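Local coordinates for protein lipase (Photobacterium sp. M37, PDB 2ORY) that probably hydrolyses the ester bonds of triacylglycerols as a cold-adapted bacterial lipase of the alpha/beta-hydrolase fold, at residues N93-L101 / L305-V313; D104-Y115 / L123-K134. One frame throughout, in Å; residues are numbered along the deposited sequence.

Contact 1 (N93-L101 / L305-V313)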
loop_
_atom_site.group_PDB
_atom_site.type_symbol
_atom_site.label_atom_id
_atom_site.label_comp_id
_atom_site.label_asym_id
_atom_site.label_seq_id
_atom_site.Cartn_x
_atom_site.Cartn_y
_atom_site.Cartn_z
ATOM N N ASN A 93 2.266 -4.078 10.191
ATOM C CA ASN A 93 1.563 -5.350 10.094
ATOM C C ASN A 93 0.099 -4.982 9.912
ATOM O O ASN A 93 -0.541 -4.450 10.828
ATOM C CB ASN A 93 1.733 -6.139 11.378
ATOM C CG ASN A 93 1.121 -7.511 11.297
ATOM O OD1 ASN A 93 0.412 -7.840 10.341
ATOM N ND2 ASN A 93 1.388 -8.330 12.313
ATOM N N PRO A 94 -0.459 -5.304 8.738
ATOM C CA PRO A 94 -1.847 -4.999 8.388
ATOM C C PRO A 94 -3.016 -5.682 9.098
ATOM O O PRO A 94 -4.147 -5.204 8.966
ATOM C CB PRO A 94 -1.871 -5.259 6.883
ATOM C CG PRO A 94 -0.987 -6.480 6.765
ATOM C CD PRO A 94 0.172 -6.162 7.709
ATOM N N VAL A 95 -2.778 -6.759 9.848
ATOM C CA VAL A 95 -3.904 -7.471 10.472
ATOM C C VAL A 95 -4.610 -6.726 11.584
ATOM O O VAL A 95 -5.814 -6.883 11.768
ATOM C CB VAL A 95 -3.489 -8.861 11.021
ATOM C CG1 VAL A 95 -2.772 -9.660 9.932
ATOM C CG2 VAL A 95 -2.591 -8.705 12.255
ATOM N N SER A 96 -3.862 -5.906 12.309
ATOM C CA SER A 96 -4.400 -5.149 13.429
ATOM C C SER A 96 -5.055 -3.849 12.998
ATOM O O SER A 96 -4.760 -2.786 13.543
ATOM C CB SER A 96 -3.274 -4.852 14.414
ATOM O OG SER A 96 -2.711 -6.059 14.879
ATOM N N ILE A 97 -5.981 -3.942 12.053
ATOM C CA ILE A 97 -6.658 -2.767 11.526
ATOM C C ILE A 97 -7.176 -1.747 12.548
ATOM O O ILE A 97 -6.964 -0.542 12.384
ATOM C CB ILE A 97 -7.838 -3.195 10.565
ATOM C CG1 ILE A 97 -7.283 -3.999 9.390
ATOM C CG2 ILE A 97 -8.575 -1.970 10.033
ATOM C CD1 ILE A 97 -8.341 -4.771 8.636
ATOM N N SER A 98 -7.846 -2.209 13.599
ATOM C CA SER A 98 -8.416 -1.284 14.586
ATOM C C SER A 98 -7.347 -0.419 15.254
ATOM O O SER A 98 -7.597 0.729 15.600
ATOM C CB SER A 98 -9.211 -2.064 15.650
ATOM O OG SER A 98 -9.923 -1.196 16.505
ATOM N N ASP A 99 -6.150 -0.971 15.413
ATOM C CA ASP A 99 -5.063 -0.236 16.048
ATOM C C ASP A 99 -4.367 0.768 15.133
ATOM O O ASP A 99 -4.288 1.938 15.489
ATOM C CB ASP A 99 -4.022 -1.193 16.640
ATOM C CG ASP A 99 -4.583 -2.025 17.805
ATOM O OD1 ASP A 99 -5.782 -1.876 18.121
ATOM O OD2 ASP A 99 -3.834 -2.828 18.399
ATOM N N TRP A 100 -3.858 0.331 13.976
ATOM C CA TRP A 100 -3.160 1.262 13.089
ATOM C C TRP A 100 -4.062 2.136 12.216
ATOM O O TRP A 100 -3.633 3.196 11.764
ATOM C CB TRP A 100 -2.131 0.535 12.209
ATOM C CG TRP A 100 -2.705 -0.423 11.216
ATOM C CD1 TRP A 100 -2.870 -1.768 11.381
ATOM C CD2 TRP A 100 -3.245 -0.104 9.915
ATOM N NE1 TRP A 100 -3.481 -2.307 10.273
ATOM C CE2 TRP A 100 -3.724 -1.314 9.360
ATOM C CE3 TRP A 100 -3.370 1.079 9.172
ATOM C CZ2 TRP A 100 -4.325 -1.372 8.084
ATOM C CZ3 TRP A 100 -3.964 1.015 7.902
ATOM C CH2 TRP A 100 -4.433 -0.204 7.378
ATOM N N LEU A 101 -5.303 1.714 11.987
ATOM C CA LEU A 101 -6.225 2.503 11.170
ATOM C C LEU A 101 -7.237 3.317 12.009
ATOM O O LEU A 101 -7.238 4.544 11.962
ATOM C CB LEU A 101 -6.969 1.586 10.184
ATOM C CG LEU A 101 -8.006 2.299 9.306
ATOM C CD1 LEU A 101 -7.276 3.206 8.318
ATOM C CD2 LEU A 101 -8.867 1.282 8.560
ATOM N N LEU A 305 -13.325 -8.063 14.057
ATOM C CA LEU A 305 -11.891 -7.857 13.823
ATOM C C LEU A 305 -11.206 -9.018 13.100
ATOM O O LEU A 305 -10.278 -8.803 12.319
ATOM C CB LEU A 305 -11.181 -7.582 15.148
ATOM C CG LEU A 305 -11.607 -6.279 15.824
ATOM C CD1 LEU A 305 -10.884 -6.103 17.116
ATOM C CD2 LEU A 305 -11.311 -5.115 14.925
ATOM N N VAL A 306 -11.649 -10.246 13.368
ATOM C CA VAL A 306 -11.062 -11.409 12.730
ATOM C C VAL A 306 -11.503 -11.439 11.259
ATOM O O VAL A 306 -10.688 -11.638 10.351
ATOM C CB VAL A 306 -11.486 -12.722 13.482
ATOM C CG1 VAL A 306 -10.822 -13.938 12.845
ATOM C CG2 VAL A 306 -11.085 -12.637 14.967
ATOM N N GLN A 307 -12.796 -11.220 11.028
ATOM C CA GLN A 307 -13.357 -11.189 9.676
ATOM C C GLN A 307 -12.678 -10.068 8.866
ATOM O O GLN A 307 -12.406 -10.210 7.675
ATOM C CB GLN A 307 -14.863 -10.904 9.762
ATOM C CG GLN A 307 -15.574 -10.836 8.425
ATOM C CD GLN A 307 -15.774 -12.203 7.806
ATOM O OE1 GLN A 307 -15.456 -12.425 6.641
ATOM N NE2 GLN A 307 -16.307 -13.133 8.595
ATOM N N ALA A 308 -12.415 -8.954 9.538
ATOM C CA ALA A 308 -11.797 -7.798 8.911
ATOM C C ALA A 308 -10.352 -8.081 8.511
ATOM O O ALA A 308 -9.893 -7.653 7.444
ATOM C CB ALA A 308 -11.870 -6.597 9.860
ATOM N N ALA A 309 -9.630 -8.798 9.367
ATOM C CA ALA A 309 -8.243 -9.137 9.063
ATOM C C ALA A 309 -8.178 -10.130 7.914
ATOM O O ALA A 309 -7.238 -10.120 7.111
ATOM C CB ALA A 309 -7.540 -9.733 10.302
ATOM N N TYR A 310 -9.177 -10.997 7.837
ATOM C CA TYR A 310 -9.201 -12.017 6.795
ATOM C C TYR A 310 -9.436 -11.361 5.450
ATOM O O TYR A 310 -8.713 -11.619 4.493
ATOM C CB TYR A 310 -10.321 -13.029 7.064
ATOM C CG TYR A 310 -10.453 -14.091 5.987
ATOM C CD1 TYR A 310 -9.675 -15.241 6.024
ATOM C CD2 TYR A 310 -11.332 -13.924 4.913
ATOM C CE1 TYR A 310 -9.760 -16.206 5.021
ATOM C CE2 TYR A 310 -11.433 -14.894 3.891
ATOM C CZ TYR A 310 -10.638 -16.030 3.960
ATOM O OH TYR A 310 -10.710 -17.004 2.981
ATOM N N GLN A 311 -10.449 -10.502 5.399
ATOM C CA GLN A 311 -10.801 -9.825 4.167
ATOM C C GLN A 311 -9.678 -8.927 3.656
ATOM O O GLN A 311 -9.477 -8.815 2.446
ATOM C CB GLN A 311 -12.075 -9.004 4.353
ATOM C CG GLN A 311 -13.332 -9.811 4.666
ATOM C CD GLN A 311 -13.754 -10.736 3.532
ATOM O OE1 GLN A 311 -13.478 -10.468 2.360
ATOM N NE2 GLN A 311 -14.442 -11.825 3.876
ATOM N N HIS A 312 -8.943 -8.310 4.581
ATOM C CA HIS A 312 -7.857 -7.395 4.227
ATOM C C HIS A 312 -6.596 -8.079 3.749
ATOM O O HIS A 312 -5.937 -7.607 2.816
ATOM C CB HIS A 312 -7.515 -6.524 5.430
ATOM C CG HIS A 312 -6.547 -5.419 5.134
ATOM N ND1 HIS A 312 -6.729 -4.529 4.098
ATOM C CD2 HIS A 312 -5.445 -4.999 5.800
ATOM C CE1 HIS A 312 -5.787 -3.605 4.144
ATOM N NE2 HIS A 312 -4.997 -3.866 5.168
ATOM N N VAL A 313 -6.263 -9.194 4.383
ATOM C CA VAL A 313 -5.036 -9.893 4.053
ATOM C C VAL A 313 -5.235 -11.121 3.201
ATOM O O VAL A 313 -4.557 -11.281 2.188
ATOM C CB VAL A 313 -4.284 -10.280 5.343
ATOM C CG1 VAL A 313 -2.970 -10.986 5.025
ATOM C CG2 VAL A 313 -4.014 -9.036 6.134
HETATM O O HOH W 1 -8.441 -6.702 12.290
#
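P94 meets H312, the probable histidine of a Ser-His-Asp triad in this alpha/beta hydrolase, where the turn leading into helix 97-102 lies against helix 304-319. H312 is hydrogen-bonded to D236 at ND1 and to S174 at NE2, consistent with a charge relay. P94 O approaches the imidazole at its edge, 3.4 Å from H312 CD2, while P94 CB lies 3.7 Å from that same CD2; the proline's compact ring also sets its CG against V313 CG2. V95 comes next, and here small side chains suit the close backbones: V95 O is 3.6 Å from A309 CB, and V95 CG1 touches V313 CG2. The same V95 O accepts from a water that also donates to L305 O, a polar bridge between turn and helix. I97 extends its CG1 branch, CD1 roughly anti to CA (chi2 164°), carrying CD1 to 3.5 Å from A308 O and 3.7 Å from H312 CB. S98 turns its OG to Q267 and offers L305 CD2 its CB. At the end of the segment, W100 NE1 makes a weak bond to P94 O in the indole plane, and H312 NE2 lies at the edge of the ring, 3.9 Å from W100 CZ2.

Contact 2 (D104-Y115 / L123-K134)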
loop_
_atom_site.group_PDB
_atom_site.type_symbol
_atom_site.label_atom_id
_atom_site.label_comp_id
_atom_site.label_asym_id
_atom_site.label_seq_id
_atom_site.Cartn_x
_atom_site.Cartn_y
_atom_site.Cartn_z
ATOM N N ASP A 104 -5.817 6.247 14.275
ATOM C CA ASP A 104 -4.922 7.213 13.631
ATOM C C ASP A 104 -5.294 8.684 13.927
ATOM O O ASP A 104 -6.216 9.236 13.331
ATOM C CB ASP A 104 -4.937 6.970 12.126
ATOM C CG ASP A 104 -3.869 7.746 11.397
ATOM O OD1 ASP A 104 -3.714 7.515 10.178
ATOM O OD2 ASP A 104 -3.186 8.580 12.030
ATOM N N PHE A 105 -4.566 9.317 14.839
ATOM C CA PHE A 105 -4.837 10.707 15.200
ATOM C C PHE A 105 -4.533 11.645 14.049
ATOM O O PHE A 105 -5.197 12.658 13.870
ATOM C CB PHE A 105 -3.938 11.162 16.351
ATOM C CG PHE A 105 -4.482 10.897 17.712
ATOM C CD1 PHE A 105 -4.496 9.613 18.236
ATOM C CD2 PHE A 105 -4.926 11.953 18.498
ATOM C CE1 PHE A 105 -4.939 9.387 19.527
ATOM C CE2 PHE A 105 -5.372 11.738 19.790
ATOM C CZ PHE A 105 -5.379 10.451 20.309
ATOM N N MET A 106 -3.501 11.290 13.296
ATOM C CA MET A 106 -2.989 12.095 12.192
ATOM C C MET A 106 -3.834 12.350 10.955
ATOM O O MET A 106 -3.328 12.890 9.972
ATOM C CB MET A 106 -1.634 11.539 11.755
ATOM C CG MET A 106 -0.474 12.491 11.980
ATOM S SD MET A 106 0.786 11.866 13.117
ATOM C CE MET A 106 1.442 10.592 12.218
ATOM N N VAL A 107 -5.103 11.969 10.967
ATOM C CA VAL A 107 -5.924 12.244 9.802
ATOM C C VAL A 107 -6.811 13.442 10.078
ATOM O O VAL A 107 -7.481 13.937 9.175
ATOM C CB VAL A 107 -6.803 11.029 9.375
ATOM C CG1 VAL A 107 -5.912 9.924 8.796
ATOM C CG2 VAL A 107 -7.631 10.509 10.563
ATOM N N SER A 108 -6.810 13.926 11.319
ATOM C CA SER A 108 -7.636 15.086 11.651
ATOM C C SER A 108 -6.982 16.392 11.207
ATOM O O SER A 108 -7.657 17.408 11.064
ATOM C CB SER A 108 -7.950 15.125 13.152
ATOM O OG SER A 108 -6.787 14.917 13.932
ATOM N N ALA A 109 -5.674 16.356 10.978
ATOM C CA ALA A 109 -4.932 17.526 10.518
ATOM C C ALA A 109 -4.458 17.211 9.098
ATOM O O ALA A 109 -4.168 16.057 8.789
ATOM C CB ALA A 109 -3.722 17.796 11.442
ATOM N N MET A 110 -4.380 18.219 8.234
ATOM C CA MET A 110 -3.955 17.982 6.850
ATOM C C MET A 110 -2.925 18.977 6.342
ATOM O O MET A 110 -2.802 20.089 6.868
ATOM C CB MET A 110 -5.174 18.006 5.911
ATOM C CG MET A 110 -6.268 17.023 6.293
ATOM S SD MET A 110 -7.691 17.028 5.183
ATOM C CE MET A 110 -7.142 15.807 3.910
ATOM N N LYS A 111 -2.190 18.561 5.311
ATOM C CA LYS A 111 -1.174 19.393 4.666
ATOM C C LYS A 111 -1.476 19.538 3.172
ATOM O O LYS A 111 -1.925 18.596 2.511
ATOM C CB LYS A 111 0.228 18.801 4.860
ATOM C CG LYS A 111 0.896 19.252 6.161
ATOM C CD LYS A 111 2.312 18.707 6.307
ATOM C CE LYS A 111 3.091 19.439 7.402
ATOM N NZ LYS A 111 2.416 19.408 8.738
ATOM N N LYS A 112 -1.239 20.722 2.631
ATOM C CA LYS A 112 -1.523 20.906 1.225
ATOM C C LYS A 112 -0.462 20.143 0.450
ATOM O O LYS A 112 0.701 20.091 0.862
ATOM C CB LYS A 112 -1.519 22.396 0.842
ATOM C CG LYS A 112 -0.170 23.065 0.902
ATOM C CD LYS A 112 0.068 23.962 -0.314
ATOM C CE LYS A 112 -0.914 25.122 -0.389
ATOM N NZ LYS A 112 -0.822 25.822 -1.713
ATOM N N TRP A 113 -0.890 19.505 -0.633
ATOM C CA TRP A 113 0.003 18.753 -1.500
ATOM C C TRP A 113 1.090 19.738 -1.920
ATOM O O TRP A 113 0.813 20.786 -2.511
ATOM C CB TRP A 113 -0.769 18.246 -2.715
ATOM C CG TRP A 113 0.051 17.458 -3.676
ATOM C CD1 TRP A 113 0.295 17.764 -4.986
ATOM C CD2 TRP A 113 0.679 16.188 -3.432
ATOM N NE1 TRP A 113 1.029 16.758 -5.575
ATOM C CE2 TRP A 113 1.279 15.781 -4.649
ATOM C CE3 TRP A 113 0.791 15.357 -2.307
ATOM C CZ2 TRP A 113 1.983 14.575 -4.773
ATOM C CZ3 TRP A 113 1.495 14.151 -2.429
ATOM C CH2 TRP A 113 2.081 13.774 -3.656
ATOM N N PRO A 114 2.347 19.416 -1.609
ATOM C CA PRO A 114 3.427 20.328 -1.972
ATOM C C PRO A 114 4.014 20.282 -3.376
ATOM O O PRO A 114 4.792 21.160 -3.731
ATOM C CB PRO A 114 4.484 20.056 -0.892
ATOM C CG PRO A 114 4.285 18.624 -0.554
ATOM C CD PRO A 114 2.789 18.399 -0.635
ATOM N N TYR A 115 3.623 19.314 -4.196
ATOM C CA TYR A 115 4.236 19.208 -5.514
ATOM C C TYR A 115 3.448 19.657 -6.733
ATOM O O TYR A 115 3.907 19.474 -7.848
ATOM C CB TYR A 115 4.731 17.772 -5.718
ATOM C CG TYR A 115 5.511 17.270 -4.532
ATOM C CD1 TYR A 115 4.939 16.378 -3.616
ATOM C CD2 TYR A 115 6.800 17.730 -4.290
ATOM C CE1 TYR A 115 5.639 15.963 -2.493
ATOM C CE2 TYR A 115 7.499 17.325 -3.173
ATOM C CZ TYR A 115 6.918 16.444 -2.280
ATOM O OH TYR A 115 7.623 16.069 -1.169
ATOM N N LEU A 123 -5.742 21.109 -2.840
ATOM C CA LEU A 123 -5.289 19.728 -2.696
ATOM C C LEU A 123 -4.632 19.548 -1.352
ATOM O O LEU A 123 -3.699 20.264 -1.014
ATOM C CB LEU A 123 -4.268 19.370 -3.776
ATOM C CG LEU A 123 -4.715 19.338 -5.231
ATOM C CD1 LEU A 123 -5.294 20.688 -5.625
ATOM C CD2 LEU A 123 -3.524 18.970 -6.105
ATOM N N LYS A 124 -5.126 18.583 -0.591
ATOM C CA LYS A 124 -4.578 18.302 0.719
ATOM C C LYS A 124 -4.540 16.812 1.025
ATOM O O LYS A 124 -5.405 16.038 0.598
ATOM C CB LYS A 124 -5.388 19.012 1.803
ATOM C CG LYS A 124 -5.214 20.517 1.823
ATOM C CD LYS A 124 -5.990 21.154 2.977
ATOM C CE LYS A 124 -5.837 22.675 2.978
ATOM N NZ LYS A 124 -6.648 23.333 4.037
ATOM N N ILE A 125 -3.508 16.423 1.759
ATOM C CA ILE A 125 -3.341 15.048 2.179
ATOM C C ILE A 125 -3.300 15.039 3.708
ATOM O O ILE A 125 -2.997 16.054 4.337
ATOM C CB ILE A 125 -2.034 14.453 1.622
ATOM C CG1 ILE A 125 -0.850 15.337 2.009
ATOM C CG2 ILE A 125 -2.137 14.317 0.115
ATOM C CD1 ILE A 125 0.485 14.762 1.592
ATOM N N SER A 126 -3.619 13.905 4.313
ATOM C CA SER A 126 -3.587 13.815 5.767
ATOM C C SER A 126 -2.124 13.925 6.190
ATOM O O SER A 126 -1.231 13.583 5.419
ATOM C CB SER A 126 -4.111 12.459 6.221
ATOM O OG SER A 126 -3.205 11.439 5.816
ATOM N N GLU A 127 -1.882 14.393 7.410
ATOM C CA GLU A 127 -0.523 14.482 7.905
ATOM C C GLU A 127 -0.017 13.060 8.008
ATOM O O GLU A 127 1.171 12.784 7.843
ATOM C CB GLU A 127 -0.479 15.146 9.284
ATOM C CG GLU A 127 -0.883 16.609 9.296
ATOM C CD GLU A 127 -0.477 17.294 10.591
ATOM O OE1 GLU A 127 -0.538 16.631 11.651
ATOM O OE2 GLU A 127 -0.107 18.490 10.551
ATOM N N SER A 128 -0.943 12.156 8.290
ATOM C CA SER A 128 -0.642 10.738 8.394
ATOM C C SER A 128 0.118 10.257 7.152
ATOM O O SER A 128 1.222 9.710 7.254
ATOM C CB SER A 128 -1.955 9.960 8.542
ATOM O OG SER A 128 -1.711 8.617 8.860
ATOM N N THR A 129 -0.459 10.455 5.971
ATOM C CA THR A 129 0.228 10.018 4.753
ATOM C C THR A 129 1.418 10.945 4.471
ATOM O O THR A 129 2.464 10.498 3.987
ATOM C CB THR A 129 -0.725 9.982 3.512
ATOM O OG1 THR A 129 -0.995 11.311 3.070
ATOM C CG2 THR A 129 -2.044 9.289 3.857
ATOM N N SER A 130 1.271 12.229 4.803
ATOM C CA SER A 130 2.367 13.180 4.595
ATOM C C SER A 130 3.638 12.698 5.317
ATOM O O SER A 130 4.729 12.675 4.732
ATOM C CB SER A 130 1.958 14.577 5.088
ATOM O OG SER A 130 3.003 15.518 4.894
ATOM N N TYR A 131 3.507 12.297 6.581
ATOM C CA TYR A 131 4.677 11.804 7.304
ATOM C C TYR A 131 5.132 10.466 6.733
ATOM O O TYR A 131 6.326 10.172 6.715
ATOM C CB TYR A 131 4.410 11.664 8.822
ATOM C CG TYR A 131 4.408 12.997 9.551
ATOM C CD1 TYR A 131 3.214 13.674 9.800
ATOM C CD2 TYR A 131 5.603 13.638 9.879
ATOM C CE1 TYR A 131 3.205 14.961 10.344
ATOM C CE2 TYR A 131 5.609 14.931 10.420
ATOM C CZ TYR A 131 4.400 15.587 10.644
ATOM O OH TYR A 131 4.377 16.875 11.130
ATOM N N GLY A 132 4.185 9.655 6.269
ATOM C CA GLY A 132 4.543 8.371 5.698
ATOM C C GLY A 132 5.389 8.543 4.436
ATOM O O GLY A 132 6.404 7.845 4.247
ATOM N N LEU A 133 4.966 9.461 3.566
ATOM C CA LEU A 133 5.694 9.748 2.324
ATOM C C LEU A 133 7.086 10.323 2.615
ATOM O O LEU A 133 8.053 9.922 1.974
ATOM C CB LEU A 133 4.920 10.753 1.453
ATOM C CG LEU A 133 5.658 11.276 0.204
ATOM C CD1 LEU A 133 6.005 10.117 -0.727
ATOM C CD2 LEU A 133 4.787 12.300 -0.518
ATOM N N LYS A 134 7.178 11.257 3.577
ATOM C CA LYS A 134 8.468 11.880 3.938
ATOM C C LYS A 134 9.448 10.836 4.456
ATOM O O LYS A 134 10.640 10.919 4.167
ATOM C CB LYS A 134 8.300 13.001 4.985
ATOM C CG LYS A 134 7.428 14.186 4.508
ATOM C CD LYS A 134 7.906 14.796 3.170
ATOM C CE LYS A 134 6.812 14.851 2.073
ATOM N NZ LYS A 134 5.608 15.688 2.415
#
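A short antiparallel beta hairpin, strands 110-112 and 124-126, runs straight into helix 127-138, and the loop before the first strand folds over that helix's N-terminus. K111 and I125 form the hydrogen-bonded pair, K111 N giving to I125 O and I125 N to K111 O, both at 2.8 Å and nearly straight. Just past the paired strands, W113 N donates to L123 O from above its carbonyl plane.

At the helix start, S126 is the N-cap: its OG accepts from T129 N. The loop takes up two more amides of this first turn, E127 N giving to A109 O and S128 N to M106 O at 3.0 Å. A serine suits position 128 because its hydroxyl can donate to a carboxylate: S128 OG gives to the syn lone pair of D104 OD1 at 2.6 Å. An acidic group near a helix N-terminus would probably be favoured by the helix dipole.

E127, extended beyond CG, lays its carboxylate against A109 CB and forms a salt bridge, weak as a hydrogen bond, with K111 NZ. Beyond it M106 SD stands obliquely to the Y131 ring in a Met-aromatic contact.

At the other end, W113 has CG anti to the backbone N (chi1 -180°), which swings the indole beside I125 and L133, where helices 175-189 and 214-224 pack on it; D189 takes its NE1. Y115 CD1 lies over one indole face, whereas I125 CD1 reaches the ring's edge in plane, 4.0 Å from W113 CE3.

The two contacts follow one another along the chain, helix 97-102 leading towards strand 110-112, yet their centres lie about 22 Å apart and their segments do not otherwise touch. Contact 1 belongs to the probable catalytic site: it pairs the turn after strand 84-90 with the helix carrying H312, and W100 also touches S174 on the likely nucleophile elbow. Contact 2 is structural packing and joins a local hairpin to the helix after it. They share a neighbour: W242 meets L101 from segment 93-101 and V107 from segment 104-115. Helix 175-189, which begins just after S174, the probable nucleophile, packs against W113 and Y115.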